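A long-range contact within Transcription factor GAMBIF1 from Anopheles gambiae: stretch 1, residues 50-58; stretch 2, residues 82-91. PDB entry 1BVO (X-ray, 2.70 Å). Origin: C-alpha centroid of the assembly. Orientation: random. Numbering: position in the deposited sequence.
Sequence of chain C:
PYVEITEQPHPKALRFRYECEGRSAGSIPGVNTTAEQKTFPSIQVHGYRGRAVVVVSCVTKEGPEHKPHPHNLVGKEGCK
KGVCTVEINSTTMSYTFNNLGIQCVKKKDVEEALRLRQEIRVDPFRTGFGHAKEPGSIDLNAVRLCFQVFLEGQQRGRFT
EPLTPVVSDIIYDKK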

# COMPACT_ATOMS: atom_id res chain seq x y z
N GLY C 50 -40.97 4.29 -23.19
CA GLY C 50 -40.19 4.63 -24.35
C GLY C 50 -38.76 4.33 -24.04
O GLY C 50 -38.45 3.61 -23.09
N ARG C 51 -37.87 4.84 -24.88
CA ARG C 51 -36.43 4.65 -24.72
C ARG C 51 -35.98 5.40 -23.48
O ARG C 51 -36.46 6.52 -23.23
CB ARG C 51 -35.67 5.28 -25.88
CG ARG C 51 -36.11 4.87 -27.26
CD ARG C 51 -35.61 3.51 -27.65
NE ARG C 51 -34.15 3.35 -27.67
CZ ARG C 51 -33.31 3.98 -28.48
NH1 ARG C 51 -33.75 4.88 -29.36
NH2 ARG C 51 -32.03 3.60 -28.50
N ALA C 52 -35.04 4.82 -22.74
CA ALA C 52 -34.50 5.48 -21.56
C ALA C 52 -33.33 4.73 -20.99
O ALA C 52 -33.41 3.53 -20.72
CB ALA C 52 -35.57 5.66 -20.50
N VAL C 53 -32.24 5.45 -20.83
CA VAL C 53 -31.04 4.85 -20.30
C VAL C 53 -30.90 5.22 -18.84
O VAL C 53 -31.65 6.08 -18.32
CB VAL C 53 -29.82 5.31 -21.10
CG1 VAL C 53 -29.96 4.83 -22.54
CG2 VAL C 53 -29.70 6.83 -21.07
N VAL C 54 -30.00 4.55 -18.14
CA VAL C 54 -29.79 4.83 -16.74
C VAL C 54 -28.30 4.81 -16.46
O VAL C 54 -27.55 3.99 -16.99
CB VAL C 54 -30.51 3.81 -15.84
CG1 VAL C 54 -29.78 2.48 -15.84
CG2 VAL C 54 -30.64 4.35 -14.42
N VAL C 55 -27.88 5.80 -15.69
CA VAL C 55 -26.49 5.94 -15.28
C VAL C 55 -26.45 5.68 -13.79
O VAL C 55 -27.17 6.32 -13.01
CB VAL C 55 -25.97 7.36 -15.51
CG1 VAL C 55 -24.55 7.50 -14.95
CG2 VAL C 55 -25.99 7.68 -16.98
N VAL C 56 -25.62 4.74 -13.39
CA VAL C 56 -25.49 4.41 -12.00
C VAL C 56 -24.06 4.74 -11.61
O VAL C 56 -23.12 4.50 -12.38
CB VAL C 56 -25.75 2.92 -11.75
CG1 VAL C 56 -25.76 2.63 -10.25
CG2 VAL C 56 -27.06 2.51 -12.38
N SER C 57 -23.91 5.40 -10.47
CA SER C 57 -22.59 5.74 -9.95
C SER C 57 -22.71 5.86 -8.44
O SER C 57 -23.82 5.90 -7.90
CB SER C 57 -22.05 7.04 -10.56
OG SER C 57 -22.75 8.18 -10.12
N CYS C 58 -21.57 5.83 -7.77
CA CYS C 58 -21.51 5.92 -6.33
C CYS C 58 -21.51 7.36 -5.85
O CYS C 58 -20.72 8.19 -6.33
CB CYS C 58 -20.22 5.28 -5.82
SG CYS C 58 -20.17 3.50 -5.90
N GLY C 82 -15.70 3.62 -13.93
CA GLY C 82 -16.36 3.55 -12.63
C GLY C 82 -17.83 3.91 -12.65
O GLY C 82 -18.54 3.80 -11.64
N VAL C 83 -18.28 4.35 -13.80
CA VAL C 83 -19.65 4.73 -14.00
C VAL C 83 -20.22 3.65 -14.83
O VAL C 83 -19.57 3.11 -15.72
CB VAL C 83 -19.73 6.06 -14.70
CG1 VAL C 83 -21.12 6.28 -15.27
CG2 VAL C 83 -19.38 7.15 -13.72
N CYS C 84 -21.47 3.35 -14.59
CA CYS C 84 -22.09 2.27 -15.28
C CYS C 84 -23.39 2.73 -15.93
O CYS C 84 -24.33 3.10 -15.24
CB CYS C 84 -22.30 1.16 -14.27
SG CYS C 84 -23.20 -0.20 -14.85
N THR C 85 -23.45 2.57 -17.25
CA THR C 85 -24.57 3.03 -18.06
C THR C 85 -25.29 1.92 -18.85
O THR C 85 -24.68 1.27 -19.68
CB THR C 85 -24.06 4.04 -19.10
OG1 THR C 85 -22.92 4.73 -18.55
CG2 THR C 85 -25.13 5.05 -19.48
N VAL C 86 -26.60 1.74 -18.63
CA VAL C 86 -27.36 0.73 -19.37
C VAL C 86 -28.72 1.25 -19.85
O VAL C 86 -29.30 2.14 -19.22
CB VAL C 86 -27.60 -0.57 -18.55
CG1 VAL C 86 -26.29 -1.25 -18.21
CG2 VAL C 86 -28.41 -0.29 -17.30
N GLU C 87 -29.21 0.71 -20.96
CA GLU C 87 -30.51 1.10 -21.51
C GLU C 87 -31.62 0.22 -20.93
O GLU C 87 -31.50 -1.01 -20.87
CB GLU C 87 -30.52 1.02 -23.04
CG GLU C 87 -31.85 1.47 -23.63
CD GLU C 87 -31.83 1.66 -25.15
OE1 GLU C 87 -30.80 1.40 -25.81
OE2 GLU C 87 -32.87 2.10 -25.68
N ILE C 88 -32.69 0.89 -20.49
CA ILE C 88 -33.87 0.27 -19.87
C ILE C 88 -34.83 -0.36 -20.89
O ILE C 88 -35.01 0.16 -22.00
CB ILE C 88 -34.68 1.33 -19.03
CG1 ILE C 88 -33.81 1.96 -17.94
CG2 ILE C 88 -35.87 0.70 -18.37
CD1 ILE C 88 -34.63 2.68 -16.86
N ASN C 89 -35.44 -1.48 -20.50
CA ASN C 89 -36.44 -2.16 -21.33
C ASN C 89 -37.49 -1.11 -21.67
O ASN C 89 -38.16 -0.59 -20.78
CB ASN C 89 -37.07 -3.31 -20.53
CG ASN C 89 -38.13 -4.07 -21.32
OD1 ASN C 89 -39.15 -3.52 -21.72
ND2 ASN C 89 -37.89 -5.35 -21.53
N SER C 90 -37.62 -0.79 -22.95
CA SER C 90 -38.55 0.23 -23.43
C SER C 90 -40.05 -0.04 -23.28
O SER C 90 -40.87 0.81 -23.61
CB SER C 90 -38.21 0.61 -24.88
OG SER C 90 -37.51 -0.41 -25.57
N THR C 91 -40.42 -1.20 -22.74
CA THR C 91 -41.83 -1.50 -22.54
C THR C 91 -42.13 -1.77 -21.07
O THR C 91 -43.03 -1.17 -20.49
CB THR C 91 -42.31 -2.67 -23.43
OG1 THR C 91 -42.19 -2.30 -24.81
CG2 THR C 91 -43.77 -3.02 -23.13
O HOH W 1 -19.25 4.82 -9.29

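Residues 82-91 run antiparallel to residues 50-58, and the two stretches together bury 718 Å². At G82, whose positive phi of 68° favours glycine, the link is a water: it donates to G82 O (2.7 Å) and accepts from C58 N (3.0 Å), linking G82 to strand residue C58 just before direct backbone pairing begins at C84. V83 then packs its CG1 against V55 CG1 at 3.7 Å, an apolar contact between branched side chains.

Regular pairing begins at C84, which faces V56 in a hydrogen-bonded pair: V56 N donates to C84 O (2.8 Å) and C84 N to V56 O (3.0 Å), both nearly straight. T85 lies opposite V55 in a non-hydrogen-bonded pair, where the backbones draw closer and T85 CA approaches V54 O at 3.3 Å. Its methyl CG2 rests 3.7 Å from V55 CG2, so this exposed residue still offers a carbon surface to its neighbour.

V86 repeats the two-bond pattern with V54: V54 N reaches V86 O at 2.7 Å, and V86 N reaches V54 O at 2.9 Å. The side chains of this pair share the buried sheet face with C84 and V56, and V54 CG1 meets V86 CG2 at a tight 3.4 Å.

E87 pairs with V53 on the other face, alongside T85 and V55. Its extended side chain (chi1 and chi2 both t) carries the carboxylate to R51, whose m, m, m conformation folds the guanidinium back to meet it. OE2 of E87 lies near the guanidinium plane and forms a salt bridge with R51 NE at 2.7 Å; a weak hydrogen bond from R51 NH2 to the same E87 OE2 spans 3.3 Å.

The final backbone hydrogen bond joins I88 N to A52 O (2.7 Å), while I88 CG1 lies 4.3 Å from V54 CB, extending the apolar packing. Beyond it, N89 points away, and S90 CA makes a CA-H...O contact with G50 O at 3.4 Å.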